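Local structure of chorismate synthase (Aquifex aeolicus, 1Q1L) at residues 5-13 / 372-382; 243-253 / 306-314. The protein catalyses the elimination of phosphate from 5-enolpyruvylshikimate-3-phosphate to give chorismate, the last step of the shikimate pathway, with reduced FMN as cofactor. All coordinates share one frame; numbering follows the deposited sequence.

Interaction 1: 5-13 / 372-382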
loop_
_atom_site.group_PDB
_atom_site.type_symbol
_atom_site.label_atom_id
_atom_site.label_comp_id
_atom_site.label_asym_id
_atom_site.label_seq_id
_atom_site.Cartn_x
_atom_site.Cartn_y
_atom_site.Cartn_z
ATOM N N SER A 5 -2.164 4.712 6.748
ATOM C CA SER A 5 -1.504 3.480 6.231
ATOM C C SER A 5 -0.123 3.281 6.852
ATOM O O SER A 5 0.724 4.172 6.812
ATOM C CB SER A 5 -1.381 3.551 4.708
ATOM O OG SER A 5 -0.835 2.354 4.179
ATOM N N LEU A 6 0.094 2.100 7.421
ATOM C CA LEU A 6 1.362 1.755 8.055
ATOM C C LEU A 6 2.422 1.408 7.012
ATOM O O LEU A 6 2.094 1.023 5.892
ATOM C CB LEU A 6 1.152 0.575 9.009
ATOM C CG LEU A 6 0.552 0.887 10.383
ATOM C CD1 LEU A 6 -0.458 2.015 10.293
ATOM C CD2 LEU A 6 -0.089 -0.372 10.939
ATOM N N ARG A 7 3.691 1.542 7.389
ATOM C CA ARG A 7 4.794 1.253 6.476
ATOM C C ARG A 7 5.315 -0.180 6.607
ATOM O O ARG A 7 5.716 -0.791 5.615
ATOM C CB ARG A 7 5.964 2.215 6.729
ATOM C CG ARG A 7 5.622 3.704 6.772
ATOM C CD ARG A 7 5.333 4.294 5.402
ATOM N NE ARG A 7 3.957 4.061 4.972
ATOM C CZ ARG A 7 3.441 4.520 3.837
ATOM N NH1 ARG A 7 4.190 5.242 3.010
ATOM N NH2 ARG A 7 2.177 4.262 3.529
ATOM N N TYR A 8 5.308 -0.710 7.827
ATOM C CA TYR A 8 5.821 -2.051 8.085
ATOM C C TYR A 8 4.775 -3.055 8.574
ATOM O O TYR A 8 4.634 -4.138 8.000
ATOM C CB TYR A 8 6.951 -1.968 9.109
ATOM C CG TYR A 8 7.741 -3.244 9.263
ATOM C CD1 TYR A 8 8.874 -3.483 8.482
ATOM C CD2 TYR A 8 7.363 -4.212 10.193
ATOM C CE1 TYR A 8 9.614 -4.656 8.628
ATOM C CE2 TYR A 8 8.091 -5.387 10.348
ATOM C CZ TYR A 8 9.217 -5.602 9.566
ATOM O OH TYR A 8 9.946 -6.757 9.735
ATOM N N LEU A 9 4.066 -2.711 9.646
ATOM C CA LEU A 9 3.045 -3.593 10.195
ATOM C C LEU A 9 1.801 -3.545 9.329
ATOM O O LEU A 9 1.620 -2.616 8.539
ATOM C CB LEU A 9 2.664 -3.174 11.615
ATOM C CG LEU A 9 3.711 -3.301 12.719
ATOM C CD1 LEU A 9 3.141 -2.701 13.989
ATOM C CD2 LEU A 9 4.096 -4.765 12.916
ATOM N N ARG A 10 0.948 -4.552 9.481
ATOM C CA ARG A 10 -0.295 -4.624 8.725
ATOM C C ARG A 10 -1.314 -5.254 9.657
ATOM O O ARG A 10 -0.991 -6.171 10.415
ATOM C CB ARG A 10 -0.159 -5.541 7.501
ATOM C CG ARG A 10 1.170 -5.484 6.778
ATOM C CD ARG A 10 1.354 -6.724 5.897
ATOM N NE ARG A 10 0.540 -6.679 4.690
ATOM C CZ ARG A 10 0.517 -7.634 3.760
ATOM N NH1 ARG A 10 1.257 -8.726 3.892
ATOM N NH2 ARG A 10 -0.226 -7.477 2.674
ATOM N N PHE A 11 -2.539 -4.756 9.622
ATOM C CA PHE A 11 -3.567 -5.346 10.442
ATOM C C PHE A 11 -4.934 -4.981 9.916
ATOM O O PHE A 11 -5.099 -3.986 9.216
ATOM C CB PHE A 11 -3.389 -4.945 11.925
ATOM C CG PHE A 11 -3.921 -3.576 12.285
ATOM C CD1 PHE A 11 -5.261 -3.398 12.603
ATOM C CD2 PHE A 11 -3.068 -2.479 12.354
ATOM C CE1 PHE A 11 -5.749 -2.145 12.990
ATOM C CE2 PHE A 11 -3.542 -1.221 12.739
ATOM C CZ PHE A 11 -4.885 -1.054 13.059
ATOM N N LEU A 12 -5.903 -5.836 10.206
ATOM C CA LEU A 12 -7.278 -5.603 9.810
ATOM C C LEU A 12 -8.123 -6.006 10.995
ATOM O O LEU A 12 -7.745 -6.907 11.743
ATOM C CB LEU A 12 -7.663 -6.460 8.605
ATOM C CG LEU A 12 -7.080 -6.056 7.255
ATOM C CD1 LEU A 12 -7.474 -7.097 6.208
ATOM C CD2 LEU A 12 -7.591 -4.661 6.870
ATOM N N THR A 13 -9.243 -5.316 11.186
ATOM C CA THR A 13 -10.162 -5.646 12.269
ATOM C C THR A 13 -11.528 -5.810 11.621
ATOM O O THR A 13 -11.757 -5.314 10.515
ATOM C CB THR A 13 -10.263 -4.525 13.330
ATOM O OG1 THR A 13 -10.898 -3.377 12.756
ATOM C CG2 THR A 13 -8.886 -4.143 13.840
ATOM N N ALA A 372 5.345 1.418 16.912
ATOM C CA ALA A 372 5.879 0.081 16.667
ATOM C C ALA A 372 6.158 -0.034 15.175
ATOM O O ALA A 372 7.191 -0.563 14.757
ATOM C CB ALA A 372 4.870 -0.994 17.105
ATOM N N ASP A 373 5.224 0.466 14.374
ATOM C CA ASP A 373 5.363 0.447 12.924
ATOM C C ASP A 373 6.612 1.231 12.494
ATOM O O ASP A 373 7.440 0.739 11.718
ATOM C CB ASP A 373 4.122 1.067 12.281
ATOM C CG ASP A 373 4.174 1.034 10.766
ATOM O OD1 ASP A 373 4.274 -0.078 10.210
ATOM O OD2 ASP A 373 4.118 2.114 10.135
ATOM N N ALA A 374 6.743 2.448 13.012
ATOM C CA ALA A 374 7.874 3.313 12.682
ATOM C C ALA A 374 9.205 2.751 13.177
ATOM O O ALA A 374 10.241 2.987 12.568
ATOM C CB ALA A 374 7.655 4.703 13.270
ATOM N N LEU A 375 9.181 2.025 14.290
ATOM C CA LEU A 375 10.408 1.460 14.814
ATOM C C LEU A 375 10.839 0.296 13.921
ATOM O O LEU A 375 12.010 0.176 13.571
ATOM C CB LEU A 375 10.212 0.990 16.256
ATOM C CG LEU A 375 11.493 0.543 16.968
ATOM C CD1 LEU A 375 12.532 1.651 16.918
ATOM C CD2 LEU A 375 11.175 0.169 18.409
ATOM N N LEU A 376 9.887 -0.546 13.533
ATOM C CA LEU A 376 10.198 -1.679 12.668
ATOM C C LEU A 376 10.654 -1.206 11.293
ATOM O O LEU A 376 11.490 -1.847 10.661
ATOM C CB LEU A 376 8.979 -2.594 12.545
ATOM C CG LEU A 376 8.719 -3.451 13.786
ATOM C CD1 LEU A 376 7.327 -4.076 13.712
ATOM C CD2 LEU A 376 9.803 -4.529 13.889
ATOM N N GLU A 377 10.110 -0.077 10.842
ATOM C CA GLU A 377 10.464 0.516 9.551
ATOM C C GLU A 377 11.939 0.913 9.550
ATOM O O GLU A 377 12.645 0.754 8.554
ATOM C CB GLU A 377 9.606 1.765 9.303
ATOM C CG GLU A 377 9.920 2.524 8.029
ATOM C CD GLU A 377 9.174 3.853 7.933
ATOM O OE1 GLU A 377 9.175 4.460 6.840
ATOM O OE2 GLU A 377 8.592 4.301 8.949
ATOM N N LYS A 378 12.395 1.439 10.682
ATOM C CA LYS A 378 13.777 1.872 10.835
ATOM C C LYS A 378 14.737 0.699 11.046
ATOM O O LYS A 378 15.810 0.643 10.446
ATOM C CB LYS A 378 13.883 2.830 12.028
ATOM C CG LYS A 378 15.300 3.230 12.407
ATOM C CD LYS A 378 15.972 4.040 11.311
ATOM C CE LYS A 378 17.334 4.530 11.768
ATOM N NZ LYS A 378 18.041 5.327 10.727
ATOM N N LEU A 379 14.333 -0.236 11.900
ATOM C CA LEU A 379 15.155 -1.389 12.240
ATOM C C LEU A 379 15.055 -2.615 11.331
ATOM O O LEU A 379 16.058 -3.269 11.081
ATOM C CB LEU A 379 14.847 -1.807 13.681
ATOM C CG LEU A 379 15.648 -1.191 14.843
ATOM C CD1 LEU A 379 16.122 0.210 14.523
ATOM C CD2 LEU A 379 14.782 -1.213 16.090
ATOM N N GLY A 380 13.860 -2.922 10.835
ATOM C CA GLY A 380 13.690 -4.109 10.017
ATOM C C GLY A 380 13.749 -5.286 10.981
ATOM O O GLY A 380 13.563 -5.088 12.183
ATOM N N GLY A 381 13.994 -6.498 10.482
ATOM C CA GLY A 381 14.094 -7.650 11.366
ATOM C C GLY A 381 12.908 -8.597 11.401
ATOM O O GLY A 381 11.768 -8.187 11.202
ATOM N N ASP A 382 13.181 -9.871 11.668
ATOM C CA ASP A 382 12.134 -10.885 11.722
ATOM C C ASP A 382 12.046 -11.577 13.087
ATOM O O ASP A 382 11.077 -12.281 13.374
ATOM C CB ASP A 382 12.347 -11.913 10.603
ATOM C CG ASP A 382 12.155 -11.312 9.209
ATOM O OD1 ASP A 382 11.068 -10.750 8.944
ATOM O OD2 ASP A 382 13.082 -11.402 8.378
#
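Tyr8 packs across the last turn of helix 356-379 and reaches past its end. Its CB lies 3.5 Å from OD1 of Asp373. CG is anti to the backbone N (chi1 -169°), which turns the ring across the Leu376 side chain at about a right angle. CB of Leu376 sits over one ring face, 3.3 Å from Tyr8 CD2, in a CH-pi contact. CD1 and CE1 run beside the carbonyl O of Leu376. At the tip, Tyr8 OH donates to the carbonyl O of Gly381, 2.7 Å away. A phenylalanine here would keep the ring packing but would probably leave the Gly381 carbonyl without this donor.

Asp373 holds the backbone that carries the ring. Its OD2 takes the N-H of Arg7 at 2.8 Å through the syn lone pair, nearly straight (169°). OD1 accepts twice, from Tyr8 N and from Leu9 N, each at 2.7 Å. Three bonds thus fix this loop and hold the carboxylate against rotation. The CB-CG part of Arg7 lies beside the carboxylate of Glu377, which pairs with Arg255. CD2 of Leu9 presses tightly on CD1 of Leu376, at 3.4 Å.

In the beta-alpha-beta sandwich, the contact joins the C-terminal end of helix 356-379 to the loop before strand 10-14, outermost within this chain in a four-stranded antiparallel sheet. Helix 142-157 packs on Ala372 and Leu376, helix 252-261 on Ala374.

Interaction 2: 243-253 / 306-314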
loop_
_atom_site.group_PDB
_atom_site.type_symbol
_atom_site.label_atom_id
_atom_site.label_comp_id
_atom_site.label_asym_id
_atom_site.label_seq_id
_atom_site.Cartn_x
_atom_site.Cartn_y
_atom_site.Cartn_z
ATOM N N GLY A 243 10.313 7.946 11.575
ATOM C CA GLY A 243 9.534 8.777 10.681
ATOM C C GLY A 243 10.559 9.394 9.756
ATOM O O GLY A 243 11.752 9.168 9.940
ATOM N N SER A 244 10.129 10.174 8.773
ATOM C CA SER A 244 11.081 10.776 7.850
ATOM C C SER A 244 10.520 12.015 7.181
ATOM O O SER A 244 9.316 12.158 7.021
ATOM C CB SER A 244 11.493 9.766 6.774
ATOM O OG SER A 244 12.404 10.345 5.850
ATOM N N HIS A 245 11.417 12.902 6.771
ATOM C CA HIS A 245 11.037 14.151 6.124
ATOM C C HIS A 245 11.056 14.057 4.599
ATOM O O HIS A 245 10.568 14.955 3.924
ATOM C CB HIS A 245 12.017 15.238 6.548
ATOM C CG HIS A 245 13.411 14.995 6.060
ATOM N ND1 HIS A 245 13.876 15.491 4.862
ATOM C CD2 HIS A 245 14.410 14.234 6.564
ATOM C CE1 HIS A 245 15.100 15.045 4.648
ATOM N NE2 HIS A 245 15.448 14.278 5.665
ATOM N N ILE A 246 11.611 12.976 4.057
ATOM C CA ILE A 246 11.726 12.840 2.604
ATOM C C ILE A 246 10.441 12.844 1.776
ATOM O O ILE A 246 10.456 13.257 0.616
ATOM C CB ILE A 246 12.574 11.591 2.216
ATOM C CG1 ILE A 246 11.866 10.302 2.611
ATOM C CG2 ILE A 246 13.925 11.649 2.916
ATOM C CD1 ILE A 246 12.540 9.064 2.034
ATOM N N GLN A 247 9.336 12.382 2.348
ATOM C CA GLN A 247 8.067 12.378 1.629
ATOM C C GLN A 247 6.986 12.722 2.646
ATOM O O GLN A 247 7.092 12.351 3.817
ATOM C CB GLN A 247 7.809 11.008 0.991
ATOM C CG GLN A 247 6.806 11.013 -0.165
ATOM C CD GLN A 247 7.282 11.821 -1.375
ATOM O OE1 GLN A 247 8.478 11.922 -1.640
ATOM N NE2 GLN A 247 6.338 12.375 -2.122
ATOM N N TRP A 248 5.954 13.431 2.200
ATOM C CA TRP A 248 4.886 13.881 3.084
ATOM C C TRP A 248 4.257 12.778 3.929
ATOM O O TRP A 248 4.014 12.977 5.122
ATOM C CB TRP A 248 3.787 14.599 2.283
ATOM C CG TRP A 248 2.937 13.679 1.465
ATOM C CD1 TRP A 248 3.272 13.084 0.283
ATOM C CD2 TRP A 248 1.639 13.178 1.813
ATOM N NE1 TRP A 248 2.267 12.242 -0.126
ATOM C CE2 TRP A 248 1.252 12.279 0.794
ATOM C CE3 TRP A 248 0.766 13.400 2.887
ATOM C CZ2 TRP A 248 0.031 11.598 0.817
ATOM C CZ3 TRP A 248 -0.450 12.725 2.911
ATOM C CH2 TRP A 248 -0.806 11.834 1.878
ATOM N N ASP A 249 4.006 11.620 3.318
ATOM C CA ASP A 249 3.376 10.513 4.030
ATOM C C ASP A 249 4.283 9.752 4.991
ATOM O O ASP A 249 3.825 8.836 5.668
ATOM C CB ASP A 249 2.732 9.523 3.043
ATOM C CG ASP A 249 3.683 9.081 1.937
ATOM O OD1 ASP A 249 4.915 9.198 2.105
ATOM O OD2 ASP A 249 3.191 8.602 0.893
ATOM N N ARG A 250 5.558 10.121 5.065
ATOM C CA ARG A 250 6.481 9.444 5.974
ATOM C C ARG A 250 6.690 10.226 7.271
ATOM O O ARG A 250 7.234 9.710 8.246
ATOM C CB ARG A 250 7.827 9.205 5.294
ATOM C CG ARG A 250 7.813 8.100 4.244
ATOM C CD ARG A 250 9.085 8.149 3.404
ATOM N NE ARG A 250 9.969 6.998 3.595
ATOM C CZ ARG A 250 10.417 6.566 4.772
ATOM N NH1 ARG A 250 10.063 7.176 5.896
ATOM N NH2 ARG A 250 11.242 5.528 4.820
ATOM N N ARG A 251 6.247 11.472 7.284
ATOM C CA ARG A 251 6.395 12.313 8.464
ATOM C C ARG A 251 5.646 11.715 9.648
ATOM O O ARG A 251 4.450 11.424 9.553
ATOM C CB ARG A 251 5.895 13.716 8.148
ATOM C CG ARG A 251 6.838 14.458 7.211
ATOM C CD ARG A 251 6.278 15.796 6.757
ATOM N NE ARG A 251 7.359 16.738 6.494
ATOM C CZ ARG A 251 7.811 17.618 7.380
ATOM N NH1 ARG A 251 7.265 17.687 8.588
ATOM N NH2 ARG A 251 8.825 18.413 7.067
ATOM N N ILE A 252 6.360 11.539 10.758
ATOM C CA ILE A 252 5.785 10.938 11.953
ATOM C C ILE A 252 4.556 11.674 12.494
ATOM O O ILE A 252 3.601 11.041 12.954
ATOM C CB ILE A 252 6.862 10.808 13.071
ATOM C CG1 ILE A 252 6.387 9.832 14.144
ATOM C CG2 ILE A 252 7.154 12.165 13.694
ATOM C CD1 ILE A 252 6.176 8.426 13.625
ATOM N N ASP A 253 4.564 13.001 12.428
ATOM C CA ASP A 253 3.438 13.789 12.931
ATOM C C ASP A 253 2.163 13.490 12.152
ATOM O O ASP A 253 1.093 13.306 12.734
ATOM C CB ASP A 253 3.762 15.283 12.854
ATOM C CG ASP A 253 4.573 15.638 11.621
ATOM O OD1 ASP A 253 4.127 15.331 10.492
ATOM O OD2 ASP A 253 5.662 16.224 11.779
ATOM N N GLY A 306 8.113 16.088 21.019
ATOM C CA GLY A 306 8.974 15.004 20.580
ATOM C C GLY A 306 9.237 14.804 19.098
ATOM O O GLY A 306 9.877 13.818 18.727
ATOM N N THR A 307 8.754 15.709 18.246
ATOM C CA THR A 307 8.989 15.582 16.812
ATOM C C THR A 307 9.448 16.911 16.212
ATOM O O THR A 307 8.975 17.979 16.602
ATOM C CB THR A 307 7.714 15.110 16.052
ATOM O OG1 THR A 307 6.944 16.247 15.645
ATOM C CG2 THR A 307 6.845 14.217 16.949
ATOM N N GLU A 308 10.381 16.829 15.272
ATOM C CA GLU A 308 10.929 17.994 14.582
ATOM C C GLU A 308 11.060 17.675 13.097
ATOM O O GLU A 308 11.775 16.744 12.721
ATOM C CB GLU A 308 12.328 18.336 15.105
ATOM C CG GLU A 308 12.401 18.875 16.520
ATOM C CD GLU A 308 13.838 19.068 16.983
ATOM O OE1 GLU A 308 14.049 19.554 18.117
ATOM O OE2 GLU A 308 14.760 18.721 16.207
ATOM N N GLY A 309 10.372 18.444 12.260
ATOM C CA GLY A 309 10.455 18.234 10.823
ATOM C C GLY A 309 10.075 16.854 10.316
ATOM O O GLY A 309 10.690 16.345 9.379
ATOM N N GLY A 310 9.067 16.246 10.932
ATOM C CA GLY A 310 8.624 14.933 10.499
ATOM C C GLY A 310 9.351 13.755 11.123
ATOM O O GLY A 310 8.993 12.606 10.877
ATOM N N ILE A 311 10.358 14.036 11.943
ATOM C CA ILE A 311 11.132 12.978 12.586
ATOM C C ILE A 311 11.083 13.107 14.110
ATOM O O ILE A 311 10.988 14.222 14.632
ATOM C CB ILE A 311 12.608 13.045 12.125
ATOM C CG1 ILE A 311 12.685 12.990 10.595
ATOM C CG2 ILE A 311 13.392 11.902 12.715
ATOM C CD1 ILE A 311 14.074 13.293 10.044
ATOM N N THR A 312 11.147 11.976 14.821
ATOM C CA THR A 312 11.139 12.008 16.282
ATOM C C THR A 312 12.413 12.658 16.824
ATOM O O THR A 312 13.487 12.556 16.209
ATOM C CB THR A 312 11.005 10.603 16.906
ATOM O OG1 THR A 312 11.992 9.725 16.351
ATOM C CG2 THR A 312 9.608 10.045 16.652
ATOM N N ASN A 313 12.261 13.288 17.994
ATOM C CA ASN A 313 13.295 14.046 18.717
ATOM C C ASN A 313 14.176 13.332 19.727
ATOM O O ASN A 313 15.304 13.745 19.985
ATOM C CB ASN A 313 12.628 15.194 19.494
ATOM C CG ASN A 313 12.968 16.528 18.935
ATOM O OD1 ASN A 313 12.498 17.559 19.416
ATOM N ND2 ASN A 313 13.798 16.527 17.902
ATOM N N GLY A 314 13.640 12.295 20.339
ATOM C CA GLY A 314 14.379 11.617 21.372
ATOM C C GLY A 314 13.692 12.105 22.627
ATOM O O GLY A 314 13.784 11.476 23.671
HETATM O O HOH W 1 7.648 17.388 12.994
#
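Arg251 lays its guanidinium against the 308-311 turn, with the carbonyl O of Gly309 over one face. CG of Arg251 is anti to its own carbonyl carbon (chi1 -72°), and the chain then runs extended past CA of Gly310. This brings NH1 to 3.4 Å from Gly309 C. NH1 also forms a long salt bridge with Asp253 OD2.

His245 CB also comes to Gly309 O, at 3.3 Å, while its ring lies beside Ile311, the two side chains pointing the same way. CD1 of Ile311 meets the edge of the imidazole at CD2, 3.6 Å away.

The turn is a type I' beta turn closing the small hairpin of strands 307-308 and 311-312, with glycines at both central positions. Arg251 is the N-cap residue of helix 252-261. The N-H of Ile252, in the first turn, bonds to Gly310 O at 2.8 Å and 171°, from a position tilted out of the carbonyl plane.

Ile252 directs CG2 to CB of Thr307, at 3.8 Å, while its CG1 branch crosses CG2 of Thr312 at a slant. Beside them a water accepts from Gly310 N, donates to Asp253 OD2 at 2.6 Å and hydrogen-bonds to Thr307 OG1. Thr307 OG1 is also bonded to Lys267 of the fourth subunit.

Interaction 2 is nested in sequence inside the loop closed by interaction 1, and their centres lie about 15 Å apart. They meet directly. Arg250 NH1 forms a salt bridge with Glu377 OE1, at 3.0 Å, and CD1 of Ile252 packs on CB of Ala374, at 4.0 Å. Phe11 meets Trp248 of the fourth subunit with nearly parallel rings. Arg10 forms a salt bridge with Asp249 of the second subunit, which joins 5-13 of one chain to 243-253 of another. Neither contact contains an annotated site residue. Yet Thr13 bonds to Arg136, Ile246 to Arg136 of the fourth subunit, and Arg251 packs on Gln264 of that subunit; Arg136 and Gln264 are predicted to bind FMN.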